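Local coordinates for aminotransferase (PDB 6L1O), which is a pyridoxal phosphate-dependent class I aminotransferase encoded in the operon that makes the dipeptide antibiotic bacilysin in Bacillus subtilis, at residues P68-P73 / A260-Q265. Sequence-based numbering, arbitrary orientation.
Sequences PFRGYP and AVNEFQ
R70 lays its guanidinium over the side chain of N262 on helix 255-266, and this stack accounts for most of the 167 Å² buried between the segments. CB of N262 stands 3.5 Å above the guanidinium plane, over its centre, close to R70 CZ. The two side chains cross at about a right angle, yet their flat groups are nearly parallel: amide and guanidinium planes differ by 17°. Nearer the R70 backbone, R70 CD lies 3.7 Å from N262 CG. N262 ND2 and R70 NH1 are 3.7 Å apart; both are donors and cannot bond to each other, so they meet only as members of stacked planes. An extended chain from CG to NE (chi3 168°) carries the guanidinium to the helix from a type I turn, P68 to G71. One residue earlier, F69 touches the bound tyrosine and makes a cation-pi contact with K104 of the second subunit. Separately, R70 NH2 forms a salt bridge with D266, which follows Q265 on the helix; E263 OE2, 5.8 Å from R70 NH2 and not in contact with it, accepts a hydrogen bond from Q259. Since N262 covers a guanidinium face while NH2 pairs with D266, stack and ion pair together probably limit the rotation of the group.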
# COMPACT_ATOMS: atom_id res chain seq x y z
N PRO B 68 8.70 12.48 3.46
CA PRO B 68 9.53 11.50 4.19
C PRO B 68 8.99 10.09 3.99
O PRO B 68 7.76 9.91 4.10
CB PRO B 68 9.37 11.92 5.68
CG PRO B 68 8.75 13.26 5.67
CD PRO B 68 8.01 13.41 4.35
N PHE B 69 9.88 9.10 3.77
CA PHE B 69 9.52 7.73 3.55
C PHE B 69 8.62 7.21 4.69
O PHE B 69 7.76 6.41 4.47
CB PHE B 69 10.76 6.81 3.46
CG PHE B 69 11.45 6.82 2.13
CD1 PHE B 69 11.36 7.91 1.26
CD2 PHE B 69 12.30 5.76 1.78
CE1 PHE B 69 12.02 7.90 0.04
CE2 PHE B 69 12.97 5.76 0.57
CZ PHE B 69 12.83 6.84 -0.29
N ARG B 70 8.87 7.66 5.89
CA ARG B 70 8.25 7.04 7.05
C ARG B 70 7.08 7.86 7.60
O ARG B 70 6.55 7.54 8.68
CB ARG B 70 9.32 6.79 8.10
CG ARG B 70 10.49 5.97 7.47
CD ARG B 70 11.53 5.61 8.45
NE ARG B 70 12.44 4.61 7.87
CZ ARG B 70 13.48 4.12 8.54
NH1 ARG B 70 13.70 4.56 9.79
NH2 ARG B 70 14.26 3.20 8.00
N GLY B 71 6.71 8.90 6.87
CA GLY B 71 5.60 9.77 7.29
C GLY B 71 6.09 11.03 7.90
O GLY B 71 7.26 11.15 8.24
N TYR B 72 5.19 11.97 8.09
CA TYR B 72 5.53 13.24 8.68
C TYR B 72 5.61 13.17 10.22
O TYR B 72 4.78 12.58 10.88
CB TYR B 72 4.58 14.31 8.22
CG TYR B 72 4.87 14.85 6.86
CD1 TYR B 72 5.94 15.75 6.65
CD2 TYR B 72 4.11 14.51 5.78
CE1 TYR B 72 6.24 16.23 5.39
CE2 TYR B 72 4.39 14.99 4.53
CZ TYR B 72 5.43 15.87 4.33
OH TYR B 72 5.68 16.36 3.10
N PRO B 73 6.64 13.79 10.82
CA PRO B 73 6.74 13.79 12.28
C PRO B 73 5.48 14.33 13.00
O PRO B 73 5.19 13.84 14.07
CB PRO B 73 7.96 14.70 12.56
CG PRO B 73 8.81 14.55 11.35
CD PRO B 73 7.82 14.46 10.19
N ALA B 260 11.96 -2.91 11.74
CA ALA B 260 11.80 -3.88 10.66
C ALA B 260 10.72 -3.43 9.68
O ALA B 260 10.90 -3.48 8.47
CB ALA B 260 11.48 -5.23 11.22
N VAL B 261 9.60 -2.93 10.23
CA VAL B 261 8.54 -2.35 9.41
C VAL B 261 9.06 -1.25 8.53
O VAL B 261 8.80 -1.23 7.33
CB VAL B 261 7.39 -1.79 10.29
CG1 VAL B 261 6.40 -1.03 9.42
CG2 VAL B 261 6.71 -2.93 11.02
N ASN B 262 9.81 -0.33 9.13
CA ASN B 262 10.34 0.79 8.43
C ASN B 262 11.31 0.39 7.34
O ASN B 262 11.29 0.93 6.26
CB ASN B 262 11.04 1.73 9.41
CG ASN B 262 10.10 2.63 10.18
OD1 ASN B 262 8.96 2.90 9.79
ND2 ASN B 262 10.62 3.18 11.26
N GLU B 263 12.13 -0.62 7.61
CA GLU B 263 13.02 -1.13 6.59
C GLU B 263 12.28 -1.69 5.37
O GLU B 263 12.59 -1.34 4.24
CB GLU B 263 13.99 -2.13 7.22
CG GLU B 263 15.05 -1.37 8.09
CD GLU B 263 15.87 -2.26 9.03
OE1 GLU B 263 15.87 -3.48 8.89
OE2 GLU B 263 16.52 -1.74 9.95
N PHE B 264 11.30 -2.54 5.61
CA PHE B 264 10.44 -3.08 4.57
C PHE B 264 9.79 -1.99 3.77
O PHE B 264 9.86 -1.91 2.56
CB PHE B 264 9.35 -3.98 5.19
CG PHE B 264 8.53 -4.71 4.17
CD1 PHE B 264 8.78 -6.04 3.85
CD2 PHE B 264 7.43 -4.09 3.59
CE1 PHE B 264 8.00 -6.70 2.88
CE2 PHE B 264 6.67 -4.75 2.65
CZ PHE B 264 6.94 -6.04 2.30
N GLN B 265 9.11 -1.11 4.48
CA GLN B 265 8.36 -0.05 3.83
C GLN B 265 9.22 0.95 3.06
O GLN B 265 8.75 1.53 2.07
CB GLN B 265 7.44 0.59 4.91
CG GLN B 265 6.09 0.10 4.68
CD GLN B 265 4.97 0.48 5.62
OE1 GLN B 265 3.96 -0.21 5.59
NE2 GLN B 265 5.16 1.48 6.49